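Local structure of phytase (Debaryomyces castellii, 2GFI) at residues A[67-72]-A[369-374]; A[41-46]-A[391-396]. The protein hydrolyses phytate (inositol hexakisphosphate), acting as a 3-phytase of the histidine acid phosphatase family. All coordinates share one frame; numbering follows the deposited sequence.

Interaction 1: residues A[67-72]-A[369-374]; sequences FSRHGE and TPQGAR
Arg69 reaches across the 369-374 loop from Ala373 to Thr369, its chain extended from CG to NE. At its root, Arg69 CB packs 3.6 Å from Ala373 CB. CG lies over the centre of the His70 ring, and Arg69 CD passes 3.2 Å from Pro370 O. At the tip, Gln371 OE1 sits 3.4 Å above the guanidinium plane of Arg69, over its centre, the Gln371 amide stacked on it, the two planes 13° apart. Arg69 NH1 comes 3.0 Å from Thr369 O and is hydrogen-bonded to Gly39 O, while Arg69 NH2 forms a salt bridge with Asp333, the predicted proton donor. An alanine in place of Arg69 would probably leave Asp333 without this cationic mate and the Gln371 amide without the flat group it stacks on. Two backbone bonds join the segments: Arg69 N donates to Ala373 O (2.8 Å) and Gly372 N to His70 O (2.9 Å). His70, the predicted nucleophile, has its ring fixed by a straight ND1 bond to Gly71 O (2.7 Å, 178°), in the ring plane. Gly372 O, at the type II turn, is gripped side-on by NE and NH2 of Arg374, whose NH2 also forms a salt bridge with Asp136. Ser68 and Arg374 pair where strand 59-69 meets strand 374-382 antiparallel; helix 333-343 packs against Arg69 and Thr369, helix 166-180 against His70, and helix 249-266 against Gln371 and Glu72.

Interaction 2: residues A[41-46]-A[391-396]; sequences APYIQN and VINDAV
The Tyr43 ring meets the 391-396 hairpin by its edge: the Asn393 side chain and the Asp394 carboxylate both lie there, near the ring plane. Over one face stands Gln45 N, offset toward the rim, and Arg374 adds a cation-pi contact. The carboxylate is turned 87° from the ring, and Tyr43 OH donates to Asp394 OD2 at 2.7 Å from above the carboxylate plane. Tyr43 CG stands anti to the backbone N (chi1 -178°), beside the carbonyl carbon; from there the ring brings its hydroxyl to Asp394. Gln45 NE2 gives Asp394 OD2 a second, weak bond (3.2 Å); the stronger partner of Gln45 NE2 is Ala16 O of the second subunit. Asn46 N donates to Asn393 O at 2.8 Å, in the carbonyl plane and on a lone pair. Asn46 CB rests 3.3 Å from Ile392 O and 3.7 Å from Ala395 CB, while the Asn46 amide is held by Gly48 N and Gly367 O. Asn393 and Asp394, both with positive phi, form the corners of a type I' turn, closed by Ile392 N to Ala395 O (2.8 Å) and Ala395 N to Ile392 O. The extended 41-46 segment thus lies against the tip of the two-residue hairpin of strands 385-392 and 395-397, in the mixed sheet of this histidine phosphatase fold, while Gln25 and Ser27 of the second subunit hydrogen-bond to Tyr43 O and Gln45 O.

In the fold
The two contacts, centres about 9 Å apart, are joined directly. Glu72 OE2 of interaction 1 probably accepts a hydrogen bond from Tyr43 N of interaction 2 (2.7 Å), and Asn393 N probably donates to Arg374 O (2.8 Å). Gln371 O also packs 3.2 Å from Tyr43 CB. Interaction 1 carries the predicted nucleophile His70 within the Arg-His-Gly motif of histidine acid phosphatases; interaction 2 lies farther from the active site, its Tyr43 side chain about 10 Å from that of His70 and the side chain of Asn393 about 9 Å from that of Asp333, the predicted proton donor. Along the chain, interaction 1 is nested inside the loop closed by interaction 2, and both reach the second subunit.

Interaction 1: residues A[67-72]-A[369-374]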
# COMPACT_ATOMS: atom_id res chain seq x y z
N PHE A 67 -17.44 -14.08 -19.30
CA PHE A 67 -16.92 -13.86 -20.61
C PHE A 67 -15.55 -13.29 -20.44
O PHE A 67 -15.38 -12.15 -20.02
CB PHE A 67 -17.84 -12.95 -21.42
CG PHE A 67 -19.22 -13.52 -21.60
CD1 PHE A 67 -19.49 -14.36 -22.68
CD2 PHE A 67 -20.23 -13.25 -20.66
CE1 PHE A 67 -20.78 -14.90 -22.85
CE2 PHE A 67 -21.53 -13.79 -20.81
CZ PHE A 67 -21.80 -14.63 -21.91
N SER A 68 -14.57 -14.11 -20.74
CA SER A 68 -13.20 -13.82 -20.42
C SER A 68 -12.35 -13.67 -21.70
O SER A 68 -12.54 -14.42 -22.67
CB SER A 68 -12.66 -14.92 -19.54
OG SER A 68 -11.29 -14.72 -19.32
N ARG A 69 -11.48 -12.67 -21.70
CA ARG A 69 -10.44 -12.54 -22.72
C ARG A 69 -9.37 -13.57 -22.37
O ARG A 69 -9.34 -14.10 -21.25
CB ARG A 69 -9.85 -11.13 -22.64
CG ARG A 69 -8.96 -10.79 -23.75
CD ARG A 69 -8.25 -9.48 -23.56
NE ARG A 69 -7.34 -9.23 -24.66
CZ ARG A 69 -6.60 -8.14 -24.78
NH1 ARG A 69 -6.66 -7.19 -23.86
NH2 ARG A 69 -5.80 -7.99 -25.82
N HIS A 70 -8.50 -13.88 -23.33
CA HIS A 70 -7.29 -14.63 -23.00
C HIS A 70 -6.50 -13.80 -21.99
O HIS A 70 -6.72 -12.57 -21.90
CB HIS A 70 -6.44 -14.87 -24.25
CG HIS A 70 -6.11 -13.61 -25.00
ND1 HIS A 70 -5.13 -12.72 -24.59
CD2 HIS A 70 -6.64 -13.09 -26.13
CE1 HIS A 70 -5.08 -11.70 -25.42
NE2 HIS A 70 -5.97 -11.91 -26.39
N GLY A 71 -5.58 -14.42 -21.24
CA GLY A 71 -4.70 -13.64 -20.36
C GLY A 71 -3.60 -12.90 -21.13
O GLY A 71 -3.55 -12.98 -22.37
N GLU A 72 -2.71 -12.23 -20.39
CA GLU A 72 -1.55 -11.58 -20.94
C GLU A 72 -0.82 -12.50 -21.92
O GLU A 72 -0.72 -13.70 -21.71
CB GLU A 72 -0.59 -11.13 -19.83
CG GLU A 72 -1.12 -10.01 -18.93
CD GLU A 72 -1.99 -10.48 -17.75
OE1 GLU A 72 -2.62 -11.55 -17.79
OE2 GLU A 72 -2.05 -9.76 -16.74
N THR A 369 -11.63 -4.33 -21.70
CA THR A 369 -10.80 -5.46 -22.08
C THR A 369 -9.31 -5.28 -21.85
O THR A 369 -8.54 -5.14 -22.81
CB THR A 369 -11.05 -5.91 -23.56
OG1 THR A 369 -10.63 -4.86 -24.45
CG2 THR A 369 -12.54 -6.12 -23.87
N PRO A 370 -8.87 -5.30 -20.58
CA PRO A 370 -7.46 -5.40 -20.30
C PRO A 370 -7.10 -6.82 -20.66
O PRO A 370 -8.01 -7.62 -20.92
CB PRO A 370 -7.40 -5.21 -18.79
CG PRO A 370 -8.72 -5.80 -18.32
CD PRO A 370 -9.66 -5.26 -19.33
N GLN A 371 -5.81 -7.15 -20.68
CA GLN A 371 -5.43 -8.56 -20.84
C GLN A 371 -6.07 -9.28 -19.67
O GLN A 371 -6.07 -8.75 -18.55
CB GLN A 371 -3.94 -8.72 -20.81
CG GLN A 371 -3.22 -8.05 -21.95
CD GLN A 371 -3.29 -8.87 -23.25
OE1 GLN A 371 -4.03 -9.85 -23.34
NE2 GLN A 371 -2.52 -8.45 -24.26
N GLY A 372 -6.66 -10.45 -19.92
CA GLY A 372 -7.27 -11.21 -18.85
C GLY A 372 -8.61 -10.60 -18.48
O GLY A 372 -9.12 -10.85 -17.38
N ALA A 373 -9.19 -9.79 -19.37
CA ALA A 373 -10.51 -9.19 -19.17
C ALA A 373 -11.56 -10.20 -18.73
O ALA A 373 -11.59 -11.33 -19.21
CB ALA A 373 -10.97 -8.50 -20.43
N ARG A 374 -12.46 -9.77 -17.84
CA ARG A 374 -13.50 -10.61 -17.34
C ARG A 374 -14.79 -9.83 -17.31
O ARG A 374 -14.90 -8.79 -16.67
CB ARG A 374 -13.13 -11.17 -15.94
CG ARG A 374 -12.65 -10.13 -14.92
CD ARG A 374 -11.69 -10.64 -13.89
NE ARG A 374 -10.43 -10.95 -14.54
CZ ARG A 374 -9.36 -11.47 -13.94
NH1 ARG A 374 -9.37 -11.77 -12.64
NH2 ARG A 374 -8.26 -11.66 -14.67
O HOH W 1 -10.40 -13.59 -17.21

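Interaction 2: residues A[41-46]-A[391-396]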
# COMPACT_ATOMS: atom_id res chain seq x y z
N ALA A 41 -1.25 -4.29 -21.94
CA ALA A 41 -0.42 -4.51 -20.78
C ALA A 41 -1.17 -5.48 -19.82
O ALA A 41 -2.25 -5.96 -20.18
CB ALA A 41 -0.07 -3.17 -20.13
N PRO A 42 -0.62 -5.80 -18.64
CA PRO A 42 -1.27 -6.77 -17.76
C PRO A 42 -2.71 -6.41 -17.34
O PRO A 42 -3.16 -5.25 -17.49
CB PRO A 42 -0.31 -6.87 -16.56
CG PRO A 42 1.05 -6.54 -17.18
CD PRO A 42 0.69 -5.38 -18.11
N TYR A 43 -3.41 -7.41 -16.80
CA TYR A 43 -4.73 -7.21 -16.24
C TYR A 43 -4.73 -6.06 -15.25
O TYR A 43 -3.78 -5.88 -14.48
CB TYR A 43 -5.20 -8.48 -15.49
CG TYR A 43 -6.58 -8.30 -14.94
CD1 TYR A 43 -7.66 -8.13 -15.78
CD2 TYR A 43 -6.79 -8.28 -13.56
CE1 TYR A 43 -8.94 -7.95 -15.27
CE2 TYR A 43 -8.06 -8.11 -13.05
CZ TYR A 43 -9.12 -7.94 -13.89
OH TYR A 43 -10.38 -7.75 -13.33
N ILE A 44 -5.82 -5.28 -15.29
CA ILE A 44 -6.09 -4.34 -14.23
C ILE A 44 -7.59 -4.27 -14.01
O ILE A 44 -8.38 -4.34 -14.96
CB ILE A 44 -5.48 -2.93 -14.58
CG1 ILE A 44 -5.38 -2.07 -13.32
CG2 ILE A 44 -6.25 -2.28 -15.73
CD1 ILE A 44 -4.55 -0.81 -13.50
N GLN A 45 -7.98 -4.11 -12.76
CA GLN A 45 -9.38 -4.02 -12.37
C GLN A 45 -9.96 -2.69 -12.78
O GLN A 45 -9.30 -1.65 -12.73
CB GLN A 45 -9.55 -4.20 -10.85
CG GLN A 45 -9.06 -5.54 -10.35
CD GLN A 45 -9.19 -5.69 -8.87
OE1 GLN A 45 -9.25 -4.70 -8.12
NE2 GLN A 45 -9.23 -6.92 -8.42
N ASN A 46 -11.23 -2.74 -13.18
CA ASN A 46 -11.94 -1.56 -13.57
C ASN A 46 -11.95 -0.58 -12.38
O ASN A 46 -12.07 -1.01 -11.22
CB ASN A 46 -13.32 -2.01 -13.99
CG ASN A 46 -14.17 -0.89 -14.48
OD1 ASN A 46 -14.60 -0.06 -13.69
ND2 ASN A 46 -14.42 -0.85 -15.79
N VAL A 391 -20.37 -7.53 -13.51
CA VAL A 391 -19.11 -7.24 -12.85
C VAL A 391 -18.06 -7.29 -13.96
O VAL A 391 -17.73 -8.38 -14.48
CB VAL A 391 -18.82 -8.25 -11.70
CG1 VAL A 391 -17.76 -7.72 -10.76
CG2 VAL A 391 -20.09 -8.58 -10.88
N ILE A 392 -17.56 -6.12 -14.35
CA ILE A 392 -16.59 -6.00 -15.42
C ILE A 392 -15.26 -5.73 -14.75
O ILE A 392 -15.09 -4.75 -14.01
CB ILE A 392 -16.94 -4.83 -16.29
CG1 ILE A 392 -18.44 -4.84 -16.66
CG2 ILE A 392 -15.96 -4.74 -17.50
CD1 ILE A 392 -18.92 -6.19 -17.23
N ASN A 393 -14.31 -6.63 -14.97
CA ASN A 393 -12.98 -6.50 -14.39
C ASN A 393 -13.04 -6.10 -12.93
O ASN A 393 -12.39 -5.14 -12.49
CB ASN A 393 -12.17 -5.56 -15.22
CG ASN A 393 -12.16 -6.00 -16.62
OD1 ASN A 393 -12.46 -5.24 -17.53
ND2 ASN A 393 -11.86 -7.26 -16.80
N ASP A 394 -13.84 -6.88 -12.20
CA ASP A 394 -13.94 -6.82 -10.77
C ASP A 394 -14.66 -5.62 -10.20
O ASP A 394 -14.52 -5.34 -9.02
CB ASP A 394 -12.59 -6.98 -10.11
CG ASP A 394 -12.00 -8.31 -10.34
OD1 ASP A 394 -12.72 -9.31 -10.07
OD2 ASP A 394 -10.83 -8.47 -10.76
N ALA A 395 -15.46 -4.95 -11.02
CA ALA A 395 -16.25 -3.82 -10.57
C ALA A 395 -17.69 -4.05 -10.97
O ALA A 395 -17.95 -4.45 -12.09
CB ALA A 395 -15.75 -2.53 -11.20
N VAL A 396 -18.65 -3.81 -10.06
CA VAL A 396 -20.04 -3.89 -10.47
C VAL A 396 -20.26 -2.69 -11.33
O VAL A 396 -19.90 -1.58 -10.93
CB VAL A 396 -21.03 -3.88 -9.29
CG1 VAL A 396 -22.48 -3.81 -9.81
CG2 VAL A 396 -20.79 -5.09 -8.33
O HOH W 2 -12.82 -3.06 -9.69